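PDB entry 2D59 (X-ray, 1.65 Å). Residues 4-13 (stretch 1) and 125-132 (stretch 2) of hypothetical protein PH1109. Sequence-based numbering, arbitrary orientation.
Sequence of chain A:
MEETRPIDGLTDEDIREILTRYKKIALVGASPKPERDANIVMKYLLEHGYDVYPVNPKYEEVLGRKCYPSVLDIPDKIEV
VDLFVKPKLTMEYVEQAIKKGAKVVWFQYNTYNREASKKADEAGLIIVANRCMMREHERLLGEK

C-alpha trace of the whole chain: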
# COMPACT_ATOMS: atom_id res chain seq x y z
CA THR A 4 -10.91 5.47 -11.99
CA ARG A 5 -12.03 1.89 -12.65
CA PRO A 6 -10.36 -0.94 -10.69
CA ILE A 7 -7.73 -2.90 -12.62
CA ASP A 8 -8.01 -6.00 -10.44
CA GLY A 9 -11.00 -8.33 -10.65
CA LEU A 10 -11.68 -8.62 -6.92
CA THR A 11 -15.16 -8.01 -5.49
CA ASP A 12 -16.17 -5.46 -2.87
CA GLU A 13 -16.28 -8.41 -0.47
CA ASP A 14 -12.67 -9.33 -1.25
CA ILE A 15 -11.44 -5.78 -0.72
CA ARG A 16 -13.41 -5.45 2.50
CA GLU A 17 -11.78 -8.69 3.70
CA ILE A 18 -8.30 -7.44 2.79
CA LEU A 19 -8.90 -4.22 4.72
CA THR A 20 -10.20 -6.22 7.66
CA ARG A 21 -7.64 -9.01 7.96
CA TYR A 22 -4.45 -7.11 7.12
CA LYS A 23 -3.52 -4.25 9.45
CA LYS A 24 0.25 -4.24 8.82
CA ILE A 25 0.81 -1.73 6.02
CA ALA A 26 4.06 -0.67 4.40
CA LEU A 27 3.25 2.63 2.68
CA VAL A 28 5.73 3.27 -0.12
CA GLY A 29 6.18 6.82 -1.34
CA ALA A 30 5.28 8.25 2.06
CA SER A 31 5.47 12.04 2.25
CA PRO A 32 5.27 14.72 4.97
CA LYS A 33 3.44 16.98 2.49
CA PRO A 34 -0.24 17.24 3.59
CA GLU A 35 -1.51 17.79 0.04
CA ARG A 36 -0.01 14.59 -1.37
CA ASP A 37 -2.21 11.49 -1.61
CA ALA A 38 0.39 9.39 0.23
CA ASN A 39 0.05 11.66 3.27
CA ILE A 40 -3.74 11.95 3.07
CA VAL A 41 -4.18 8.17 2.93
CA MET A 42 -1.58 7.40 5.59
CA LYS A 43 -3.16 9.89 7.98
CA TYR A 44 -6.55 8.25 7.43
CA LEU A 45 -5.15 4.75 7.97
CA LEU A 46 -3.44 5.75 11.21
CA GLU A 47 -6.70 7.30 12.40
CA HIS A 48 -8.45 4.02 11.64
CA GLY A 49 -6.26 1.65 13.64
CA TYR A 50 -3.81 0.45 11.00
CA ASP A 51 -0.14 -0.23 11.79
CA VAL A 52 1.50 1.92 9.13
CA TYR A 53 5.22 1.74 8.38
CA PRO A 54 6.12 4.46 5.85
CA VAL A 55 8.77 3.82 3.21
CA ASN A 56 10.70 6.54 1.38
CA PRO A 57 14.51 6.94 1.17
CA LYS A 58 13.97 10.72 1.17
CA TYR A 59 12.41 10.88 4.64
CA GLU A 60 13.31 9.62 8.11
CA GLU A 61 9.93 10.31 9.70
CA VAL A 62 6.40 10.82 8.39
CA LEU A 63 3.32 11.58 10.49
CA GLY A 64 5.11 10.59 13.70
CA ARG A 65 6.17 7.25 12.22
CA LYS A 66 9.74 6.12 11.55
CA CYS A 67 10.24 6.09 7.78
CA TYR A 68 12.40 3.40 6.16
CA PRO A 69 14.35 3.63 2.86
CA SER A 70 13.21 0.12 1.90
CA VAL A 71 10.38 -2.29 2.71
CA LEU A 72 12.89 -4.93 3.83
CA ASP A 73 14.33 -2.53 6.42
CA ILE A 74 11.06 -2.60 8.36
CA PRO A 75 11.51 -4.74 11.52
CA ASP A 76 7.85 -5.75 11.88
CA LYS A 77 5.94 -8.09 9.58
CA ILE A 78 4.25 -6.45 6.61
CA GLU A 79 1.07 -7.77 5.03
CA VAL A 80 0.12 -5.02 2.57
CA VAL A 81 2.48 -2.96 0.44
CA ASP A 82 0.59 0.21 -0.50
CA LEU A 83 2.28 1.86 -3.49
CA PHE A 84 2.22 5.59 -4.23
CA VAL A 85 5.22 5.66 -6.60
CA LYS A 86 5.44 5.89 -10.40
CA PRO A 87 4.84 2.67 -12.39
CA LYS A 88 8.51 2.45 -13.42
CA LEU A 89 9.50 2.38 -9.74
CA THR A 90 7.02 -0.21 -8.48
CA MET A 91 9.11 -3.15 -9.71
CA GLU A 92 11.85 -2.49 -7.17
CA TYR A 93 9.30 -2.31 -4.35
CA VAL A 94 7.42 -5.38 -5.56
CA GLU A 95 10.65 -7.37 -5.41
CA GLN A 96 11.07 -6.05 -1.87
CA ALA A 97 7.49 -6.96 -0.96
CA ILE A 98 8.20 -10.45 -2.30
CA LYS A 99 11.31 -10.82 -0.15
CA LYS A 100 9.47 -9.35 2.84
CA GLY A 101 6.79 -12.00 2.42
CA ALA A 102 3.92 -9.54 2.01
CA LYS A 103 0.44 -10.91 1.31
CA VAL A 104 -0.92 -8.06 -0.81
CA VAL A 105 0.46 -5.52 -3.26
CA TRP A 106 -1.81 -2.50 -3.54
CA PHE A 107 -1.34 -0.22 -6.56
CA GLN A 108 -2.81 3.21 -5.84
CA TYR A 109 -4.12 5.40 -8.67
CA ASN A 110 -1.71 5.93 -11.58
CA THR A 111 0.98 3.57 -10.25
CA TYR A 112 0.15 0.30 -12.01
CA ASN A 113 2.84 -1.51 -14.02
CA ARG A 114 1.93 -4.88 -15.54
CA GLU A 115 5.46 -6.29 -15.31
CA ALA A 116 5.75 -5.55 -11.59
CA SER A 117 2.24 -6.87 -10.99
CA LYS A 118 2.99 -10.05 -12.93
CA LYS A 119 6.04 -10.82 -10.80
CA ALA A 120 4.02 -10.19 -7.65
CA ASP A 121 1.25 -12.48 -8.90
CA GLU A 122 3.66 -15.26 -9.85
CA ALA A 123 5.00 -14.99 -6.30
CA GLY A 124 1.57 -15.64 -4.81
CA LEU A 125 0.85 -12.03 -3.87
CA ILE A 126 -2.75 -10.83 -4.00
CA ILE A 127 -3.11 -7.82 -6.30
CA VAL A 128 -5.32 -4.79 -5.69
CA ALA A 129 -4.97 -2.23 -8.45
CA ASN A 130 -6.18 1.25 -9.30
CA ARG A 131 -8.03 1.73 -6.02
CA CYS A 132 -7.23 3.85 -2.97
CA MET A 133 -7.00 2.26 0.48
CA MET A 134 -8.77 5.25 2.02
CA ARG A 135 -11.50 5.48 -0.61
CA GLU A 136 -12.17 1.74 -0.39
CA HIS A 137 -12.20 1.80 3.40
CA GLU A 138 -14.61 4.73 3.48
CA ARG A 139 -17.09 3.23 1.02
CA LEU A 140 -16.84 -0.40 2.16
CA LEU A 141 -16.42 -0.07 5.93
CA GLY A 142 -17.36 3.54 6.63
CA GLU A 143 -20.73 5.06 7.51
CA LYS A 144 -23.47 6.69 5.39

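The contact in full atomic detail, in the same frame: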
# COMPACT_ATOMS: atom_id res chain seq x y z
N THR A 4 -11.92 6.31 -12.71
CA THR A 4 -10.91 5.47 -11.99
C THR A 4 -11.45 4.07 -11.72
O THR A 4 -11.79 3.73 -10.58
CB THR A 4 -10.51 6.12 -10.65
OG1 THR A 4 -11.68 6.32 -9.84
CG2 THR A 4 -9.82 7.45 -10.89
N ARG A 5 -11.52 3.26 -12.76
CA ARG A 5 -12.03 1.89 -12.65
C ARG A 5 -10.95 0.94 -12.13
O ARG A 5 -9.79 1.03 -12.53
CB ARG A 5 -12.51 1.40 -14.02
CG ARG A 5 -13.58 2.26 -14.67
CD ARG A 5 -13.74 1.89 -16.13
NE ARG A 5 -14.76 2.69 -16.80
CZ ARG A 5 -16.07 2.60 -16.55
NH1 ARG A 5 -16.51 1.74 -15.64
NH2 ARG A 5 -16.92 3.36 -17.21
N PRO A 6 -11.33 0.02 -11.23
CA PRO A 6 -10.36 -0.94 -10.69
C PRO A 6 -9.74 -1.78 -11.80
O PRO A 6 -10.40 -2.14 -12.78
CB PRO A 6 -11.22 -1.79 -9.75
CG PRO A 6 -12.26 -0.83 -9.29
CD PRO A 6 -12.63 -0.11 -10.56
N ILE A 7 -8.46 -2.09 -11.64
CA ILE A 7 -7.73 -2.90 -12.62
C ILE A 7 -7.81 -4.37 -12.23
O ILE A 7 -7.80 -5.25 -13.08
CB ILE A 7 -6.26 -2.43 -12.70
CG1 ILE A 7 -6.19 -1.17 -13.56
CG2 ILE A 7 -5.38 -3.53 -13.27
CD1 ILE A 7 -4.81 -0.53 -13.59
N ASP A 8 -7.90 -4.63 -10.93
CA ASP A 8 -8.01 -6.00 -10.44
C ASP A 8 -9.44 -6.48 -10.63
O ASP A 8 -10.34 -5.68 -10.91
CB ASP A 8 -7.62 -6.08 -8.96
CG ASP A 8 -8.56 -5.30 -8.08
OD1 ASP A 8 -8.21 -4.17 -7.67
OD2 ASP A 8 -9.67 -5.81 -7.79
N GLY A 9 -9.66 -7.79 -10.48
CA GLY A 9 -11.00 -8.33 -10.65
C GLY A 9 -11.67 -8.74 -9.35
O GLY A 9 -12.68 -9.45 -9.36
N LEU A 10 -11.12 -8.29 -8.23
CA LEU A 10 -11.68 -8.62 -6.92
C LEU A 10 -13.03 -7.95 -6.69
O LEU A 10 -13.34 -6.91 -7.29
CB LEU A 10 -10.69 -8.21 -5.83
CG LEU A 10 -9.25 -8.72 -5.99
CD1 LEU A 10 -8.38 -8.15 -4.89
CD2 LEU A 10 -9.23 -10.25 -5.94
N THR A 11 -13.83 -8.53 -5.81
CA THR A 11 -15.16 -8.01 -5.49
C THR A 11 -15.09 -7.08 -4.28
O THR A 11 -14.06 -7.02 -3.60
CB THR A 11 -16.13 -9.14 -5.14
OG1 THR A 11 -15.71 -9.76 -3.91
CG2 THR A 11 -16.16 -10.19 -6.24
N ASP A 12 -16.17 -6.35 -4.02
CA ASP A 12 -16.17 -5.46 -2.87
C ASP A 12 -15.95 -6.28 -1.60
O ASP A 12 -15.36 -5.79 -0.63
CB ASP A 12 -17.50 -4.70 -2.77
CG ASP A 12 -17.58 -3.55 -3.75
OD1 ASP A 12 -18.61 -2.84 -3.75
OD2 ASP A 12 -16.62 -3.36 -4.53
N GLU A 13 -16.42 -7.52 -1.61
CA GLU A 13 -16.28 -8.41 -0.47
C GLU A 13 -14.80 -8.75 -0.24
O GLU A 13 -14.33 -8.79 0.90
CB GLU A 13 -17.07 -9.70 -0.70
CG GLU A 13 -17.68 -10.29 0.55
CD GLU A 13 -18.90 -9.52 1.01
OE1 GLU A 13 -18.82 -8.28 1.12
OE2 GLU A 13 -19.95 -10.15 1.27
N LEU A 125 1.37 -13.25 -4.48
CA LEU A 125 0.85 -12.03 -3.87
C LEU A 125 -0.50 -11.65 -4.45
O LEU A 125 -0.71 -11.71 -5.66
CB LEU A 125 1.82 -10.86 -4.10
CG LEU A 125 3.11 -10.85 -3.28
CD1 LEU A 125 2.78 -10.47 -1.85
CD2 LEU A 125 3.80 -12.20 -3.35
N ILE A 126 -1.42 -11.26 -3.58
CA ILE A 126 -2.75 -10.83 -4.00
C ILE A 126 -2.56 -9.43 -4.57
O ILE A 126 -1.81 -8.64 -4.02
CB ILE A 126 -3.71 -10.76 -2.82
CG1 ILE A 126 -3.84 -12.14 -2.18
CG2 ILE A 126 -5.06 -10.26 -3.28
CD1 ILE A 126 -4.66 -12.14 -0.90
N ILE A 127 -3.25 -9.13 -5.67
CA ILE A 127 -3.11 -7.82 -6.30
C ILE A 127 -4.37 -6.96 -6.27
O ILE A 127 -5.45 -7.37 -6.71
CB ILE A 127 -2.67 -7.99 -7.77
CG1 ILE A 127 -1.37 -8.79 -7.82
CG2 ILE A 127 -2.47 -6.62 -8.43
CD1 ILE A 127 -0.96 -9.21 -9.20
N VAL A 128 -4.23 -5.76 -5.72
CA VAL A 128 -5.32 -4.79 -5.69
C VAL A 128 -4.74 -3.70 -6.57
O VAL A 128 -3.59 -3.30 -6.39
CB VAL A 128 -5.59 -4.25 -4.27
CG1 VAL A 128 -6.68 -3.18 -4.32
CG2 VAL A 128 -6.01 -5.39 -3.35
N ALA A 129 -5.51 -3.24 -7.55
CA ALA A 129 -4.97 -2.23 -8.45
C ALA A 129 -5.95 -1.15 -8.89
O ALA A 129 -7.12 -1.42 -9.21
CB ALA A 129 -4.36 -2.91 -9.67
N ASN A 130 -5.43 0.07 -8.92
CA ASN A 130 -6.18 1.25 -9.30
C ASN A 130 -7.36 1.50 -8.38
O ASN A 130 -8.49 1.70 -8.82
CB ASN A 130 -6.64 1.16 -10.76
CG ASN A 130 -6.72 2.52 -11.42
OD1 ASN A 130 -5.80 3.32 -11.30
ND2 ASN A 130 -7.82 2.78 -12.11
N ARG A 131 -7.06 1.47 -7.08
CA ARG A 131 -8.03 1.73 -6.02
C ARG A 131 -7.21 2.47 -4.96
O ARG A 131 -5.99 2.44 -4.99
CB ARG A 131 -8.56 0.44 -5.39
CG ARG A 131 -9.24 -0.54 -6.32
CD ARG A 131 -9.88 -1.64 -5.48
NE ARG A 131 -10.29 -2.81 -6.25
CZ ARG A 131 -11.56 -3.18 -6.42
NH1 ARG A 131 -12.54 -2.47 -5.89
NH2 ARG A 131 -11.84 -4.27 -7.13
N CYS A 132 -7.90 3.14 -4.04
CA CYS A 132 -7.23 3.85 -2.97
C CYS A 132 -7.64 3.21 -1.65
O CYS A 132 -8.83 2.99 -1.41
CB CYS A 132 -7.65 5.32 -2.98
SG CYS A 132 -7.03 6.25 -1.56
O HOH W 1 -11.12 2.26 -8.32
O HOH W 2 -14.90 -4.10 -6.50

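The apolar part of this contact is small and comes in separate patches. In one, Ile7 points its CA-to-CB bond toward the 125-132 segment and sets its CB 3.6 Å from Ala129 CB. Ala129 has only a methyl, its CA-to-CB bond directed sideways, and Ile7 packs against it. Ile7 CA lies 5.0 Å from Ala129 CA. Ile7 also reaches along the chain, its CG1 lying 3.7 Å from Asn130 CB. The other patch belongs to Leu10, again directed toward its partner. Leu10 CD1 is 4.0 Å from Val128 CG2 and 4.3 Å from Ile126 CG2, touching two strand residues that alternate with Ile127, and the same CD1 sits 3.5 Å from Ile127 O. These are light contacts, and they leave much of the fastening to polar groups.

Between the patches stands Asp8, the organizing residue. With chi1 near +60° (p), its carboxylate faces the strand and meets both backbone and side chain. Asp8 OD1 accepts from Ala129 N at 2.9 Å and from Arg131 NE at 2.9 Å; Asp8 OD2 accepts from Arg131 NH2 at 2.7 Å. All three bonds are close to straight, with angles at hydrogen of 165° to 173°. The paired NE and NH2 bonds make a two-pronged salt bridge, which fixes the orientation of the guanidinium as well as its position. Asp8 OD2 also accepts from Leu10 N at 2.9 Å, a more bent bond within its own segment that ties the turn through Gly9 to the same carboxylate. Gly9 itself makes no contact with the strand.

One residue before Asp8, the backbone supplies a complementary link: Ile7 N donates to Ala129 O at 2.9 Å. Ala129 thus uses both its polar backbone atoms across the contact, its N meeting a side chain and its O a main-chain amide. The acceptor for Ala129 N is thus a side-chain carboxylate, not a backbone carbonyl.

Arg131 starts sideways, but its extended side chain brings the guanidinium to the loop. Pro6 covers one face of that group, with Pro6 CB 3.6 Å from Arg131 CZ, while Asp8 OD2 and Leu10 O lie at its edge, near its plane. Carbon lies over one face, and two oxygens lie at the edge. Farther out, Asp12 OD2 is 4.4 Å from Arg131 NH1, too far for a salt bridge, and a water spans the gap, accepting from Arg131 NH1 at 2.9 Å and donating to Asp12 OD2 at 2.7 Å.

At the other end, Asn130 turns toward the loop and its ND2 donates to Arg5 O at 2.7 Å, nearly straight at 171°. A second water donates to Thr4 O at 2.8 Å and to Asn130 O at 2.7 Å, joining two carbonyls that could not bond each other directly.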